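Local atomic coordinates of putative peptidase (Chlamydophila abortus, PDB entry 3CE2), a protein that probably acts as a zinc-dependent oligopeptidase of the M3B peptidase family that degrades small bioactive peptides. Residues A476-E479 against Y480-H484; S499-K502 against N503-E507. All coordinates share one frame; numbering follows the deposited sequence.

Interaction 1 of 2, residues A476-E479 against Y480-H484; sequences ASFE and YDIHH. With ZN (zinc ion), chain B.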
# COMPACT_ATOMS: atom_id res chain seq x y z
N ALA A 476 1.39 -12.86 7.85
CA ALA A 476 -0.06 -12.97 8.10
C ALA A 476 -0.45 -14.13 8.99
O ALA A 476 -1.27 -13.95 9.90
CB ALA A 476 -0.84 -13.01 6.83
N SER A 477 0.10 -15.32 8.78
CA SER A 477 -0.27 -16.42 9.68
C SER A 477 0.29 -16.19 11.06
O SER A 477 -0.38 -16.48 12.08
CB SER A 477 0.16 -17.79 9.17
OG SER A 477 1.30 -17.65 8.38
N PHE A 478 1.51 -15.66 11.10
CA PHE A 478 2.11 -15.34 12.38
C PHE A 478 1.18 -14.42 13.15
O PHE A 478 0.81 -14.70 14.30
CB PHE A 478 3.47 -14.67 12.21
CG PHE A 478 4.11 -14.36 13.51
CD1 PHE A 478 4.31 -15.36 14.45
CD2 PHE A 478 4.47 -13.05 13.84
CE1 PHE A 478 4.88 -15.07 15.67
CE2 PHE A 478 5.04 -12.76 15.08
CZ PHE A 478 5.25 -13.77 15.99
N GLU A 479 0.77 -13.34 12.50
CA GLU A 479 -0.08 -12.35 13.14
C GLU A 479 -1.42 -13.00 13.52
O GLU A 479 -2.07 -12.64 14.52
CB GLU A 479 -0.25 -11.14 12.21
CG GLU A 479 -1.18 -10.09 12.72
CD GLU A 479 -1.20 -8.81 11.85
OE1 GLU A 479 -0.87 -8.88 10.64
OE2 GLU A 479 -1.56 -7.73 12.40
N TYR A 480 -1.83 -13.97 12.74
CA TYR A 480 -3.06 -14.65 13.04
C TYR A 480 -2.90 -15.53 14.28
O TYR A 480 -3.73 -15.47 15.19
CB TYR A 480 -3.45 -15.49 11.84
CG TYR A 480 -4.70 -16.27 12.07
CD1 TYR A 480 -5.95 -15.69 11.86
CD2 TYR A 480 -4.64 -17.60 12.48
CE1 TYR A 480 -7.11 -16.41 12.06
CE2 TYR A 480 -5.78 -18.33 12.69
CZ TYR A 480 -7.02 -17.73 12.47
OH TYR A 480 -8.15 -18.47 12.67
N ASP A 481 -1.85 -16.35 14.31
CA ASP A 481 -1.65 -17.29 15.44
C ASP A 481 -1.46 -16.59 16.77
O ASP A 481 -1.82 -17.13 17.80
CB ASP A 481 -0.45 -18.21 15.23
CG ASP A 481 -0.63 -19.16 14.06
OD1 ASP A 481 -1.76 -19.25 13.54
OD2 ASP A 481 0.38 -19.81 13.64
N ILE A 482 -0.85 -15.40 16.76
CA ILE A 482 -0.53 -14.77 18.05
C ILE A 482 -1.72 -14.05 18.62
O ILE A 482 -1.87 -13.96 19.84
CB ILE A 482 0.68 -13.82 17.99
CG1 ILE A 482 0.35 -12.53 17.23
CG2 ILE A 482 1.88 -14.52 17.42
CD1 ILE A 482 1.52 -11.57 17.16
N HIS A 483 -2.58 -13.53 17.76
CA HIS A 483 -3.82 -12.93 18.22
C HIS A 483 -4.71 -14.03 18.74
O HIS A 483 -5.34 -13.89 19.78
CB HIS A 483 -4.51 -12.21 17.09
CG HIS A 483 -3.98 -10.85 16.84
ND1 HIS A 483 -2.99 -10.60 15.92
CD2 HIS A 483 -4.31 -9.65 17.39
CE1 HIS A 483 -2.74 -9.30 15.91
NE2 HIS A 483 -3.52 -8.70 16.79
N HIS A 484 -4.77 -15.14 18.00
CA HIS A 484 -5.53 -16.28 18.46
C HIS A 484 -5.08 -16.65 19.87
O HIS A 484 -5.83 -16.52 20.82
CB HIS A 484 -5.38 -17.46 17.51
CG HIS A 484 -6.44 -18.50 17.67
ND1 HIS A 484 -6.17 -19.84 17.77
CD2 HIS A 484 -7.79 -18.38 17.77
CE1 HIS A 484 -7.30 -20.52 17.91
NE2 HIS A 484 -8.30 -19.65 17.91
ZN ZN B . -9.13 -21.48 19.53
O HOH W 1 -10.32 -19.62 19.54
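Tyr480, Asp481 and Ile482 donate their backbone N-H groups to the O atoms of Ala476, Ser477 and Phe478, the i to i+4 ladder of one continuous alpha helix, 451-487. The straightest of these three bonds is Asp481 N to Ser477 O, 2.7 Å. His483 departs from the pattern. Its ring nitrogen ND1 donates to Glu479 O at 2.6 Å, with an N-H...O angle of 167°. The oxygen lies in the plane of the imidazole, at its edge. The backbone bond from His483 N to the same Glu479 O is weak, at 3.4 Å. The ring reaches that carbonyl because CG lies anti to the carbonyl carbon of His483 (chi1 -82°), which turns the imidazole back along the helix. The extended Glu479 side chain runs alongside it in the same direction, CG to His483 CE1 3.6 Å. OE2 of the carboxylate accepts a hydrogen bond from the backbone N of Phe533. On another face of the helix, CG2 of Ile482 lies over one face of the Phe478 ring, off centre, 3.5 Å from CE1. This is a CH-pi contact. His484 turns away from the preceding turn, and its NE2 binds a zinc ion at 2.6 Å, together with a water and His488. That bond is long and the ion stands off the ring plane, so the coordination is loosely defined at this resolution. The His483 bond to Glu479 O implies a protonated ND1. Its NE2 is hydrogen-bonded to His254, so both ring nitrogens are engaged and the rotation of this buried imidazole is fixed.

Interaction 2 of 2, residues S499-K502 against N503-E507; sequences STYK and NLQNE
Two and a half turns of alpha helix 494-509 make this contact, in which Tyr501 and Gln505 meet one turn apart. The helix follows 451-487 in the chain and packs against it, the Tyr501 ring meeting Phe478 edge to face and Leu504 touching Phe478 and Asp481. Its backbone ladder runs from Asn503 N to Ser499 O at 2.9 Å, from Leu504 N to Thr500 O at 3.1 Å, and from Gln505 N to Tyr501 O at 2.8 Å. The first is almost straight, with an N-H...O angle of 174°. The main side-chain meeting is between the Tyr501 ring and the Gln505 amide. CD2 and CE2, on one flank of the ring, do the touching, and the amide comes in obliquely. Tyr501 CE2 is 3.4 Å from Gln505 CD, and Tyr501 CD2 is 3.4 Å from Gln505 OE1. The two flat groups are inclined at 54°, so they do not stack. Gln505 CG lies beside its own backbone N (chi1 -70°), which sends the chain back toward Tyr501. CG also passes 3.2 Å from Tyr501 O. Beyond the helix, NE2 of Gln505 bonds to Ser519 O, which holds the amide end. Leu504 CD1 comes within 3.6 Å of Thr500 O. The exposed side carries Lys502, Asn503 and Asn506. The Asn503 amide lies beside the Ser499 carbonyl, with ND2 3.4 Å from Ser499 O, but the angle is poor for a hydrogen bond. Apart from the backbone ladder, the chemistry is therefore van der Waals contact: the buried Gln505 amide packs obliquely against Tyr501 and is tied by its NE2 to Ser519.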
# COMPACT_ATOMS: atom_id res chain seq x y z
N SER A 499 8.88 -19.77 18.91
CA SER A 499 8.55 -21.13 18.44
C SER A 499 7.57 -21.06 17.32
O SER A 499 7.74 -21.69 16.29
CB SER A 499 7.91 -21.96 19.54
OG SER A 499 8.87 -22.29 20.50
N THR A 500 6.52 -20.29 17.55
CA THR A 500 5.52 -20.00 16.57
C THR A 500 6.19 -19.56 15.27
O THR A 500 5.87 -20.06 14.18
CB THR A 500 4.64 -18.87 17.08
OG1 THR A 500 4.02 -19.29 18.30
CG2 THR A 500 3.57 -18.52 16.10
N TYR A 501 7.14 -18.64 15.37
CA TYR A 501 7.74 -18.11 14.17
C TYR A 501 8.65 -19.16 13.53
O TYR A 501 8.77 -19.25 12.30
CB TYR A 501 8.47 -16.80 14.47
CG TYR A 501 8.78 -15.98 13.27
CD1 TYR A 501 7.88 -15.04 12.79
CD2 TYR A 501 9.97 -16.14 12.60
CE1 TYR A 501 8.16 -14.29 11.66
CE2 TYR A 501 10.26 -15.40 11.46
CZ TYR A 501 9.35 -14.47 10.99
OH TYR A 501 9.66 -13.72 9.86
N LYS A 502 9.28 -19.97 14.37
CA LYS A 502 10.18 -21.00 13.85
C LYS A 502 9.43 -22.05 13.01
O LYS A 502 9.82 -22.34 11.89
CB LYS A 502 10.97 -21.68 14.95
CG LYS A 502 11.91 -22.72 14.39
CD LYS A 502 13.03 -23.09 15.34
CE LYS A 502 14.27 -23.50 14.51
NZ LYS A 502 15.32 -24.25 15.27
N ASN A 503 8.35 -22.59 13.57
CA ASN A 503 7.49 -23.55 12.85
C ASN A 503 7.06 -22.93 11.55
O ASN A 503 7.12 -23.57 10.50
CB ASN A 503 6.28 -24.01 13.68
CG ASN A 503 6.69 -24.66 15.03
OD1 ASN A 503 7.74 -25.31 15.14
ND2 ASN A 503 5.87 -24.46 16.05
N LEU A 504 6.64 -21.68 11.60
CA LEU A 504 6.22 -21.01 10.39
C LEU A 504 7.35 -20.92 9.38
O LEU A 504 7.16 -21.23 8.20
CB LEU A 504 5.66 -19.62 10.68
CG LEU A 504 4.14 -19.44 10.76
CD1 LEU A 504 3.49 -20.54 11.59
CD2 LEU A 504 3.84 -18.07 11.35
N GLN A 505 8.54 -20.50 9.82
CA GLN A 505 9.65 -20.40 8.86
C GLN A 505 9.84 -21.75 8.24
O GLN A 505 10.27 -21.90 7.09
CB GLN A 505 10.93 -19.99 9.55
CG GLN A 505 10.91 -18.54 10.01
CD GLN A 505 12.11 -18.22 10.83
OE1 GLN A 505 12.23 -18.66 11.97
NE2 GLN A 505 13.03 -17.45 10.26
N ASN A 506 9.47 -22.76 9.01
CA ASN A 506 9.64 -24.10 8.58
C ASN A 506 8.63 -24.51 7.54
O ASN A 506 9.01 -25.03 6.50
CB ASN A 506 9.58 -25.02 9.77
CG ASN A 506 10.74 -25.91 9.81
OD1 ASN A 506 10.86 -26.81 8.98
ND2 ASN A 506 11.68 -25.63 10.72
N GLU A 507 7.35 -24.28 7.81
CA GLU A 507 6.31 -24.55 6.82
C GLU A 507 6.62 -23.89 5.48
O GLU A 507 6.24 -24.40 4.44
CB GLU A 507 4.90 -24.15 7.32
CG GLU A 507 4.47 -24.86 8.60
CD GLU A 507 3.06 -24.49 9.06
OE1 GLU A 507 2.10 -24.88 8.36
OE2 GLU A 507 2.90 -23.84 10.13

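Overall arrangement
Interactions 1 and 2 sit on two successive helices, 451-487 and 494-509, with centres about 12 Å apart. They touch mainly through Phe478, which meets Thr500, Tyr501 and Leu504, and also through Asp481 against Leu504, so both contacts face one interhelical interface. Interaction 1 is the more buried. Its histidines engage polar partners and, at His484, zinc. Interaction 2 is partly buried and amphipathic: Thr500, Tyr501, Leu504 and Gln505 lie inside, while Lys502, Asn503 and Asn506 are exposed. In the first, a histidine ring N-H shares a backbone carbonyl with a weak ladder bond; in the second, a glutamine amide packs against an aromatic ring. The zinc site of HExxH histidines His402 and His406 with Glu430 is separate.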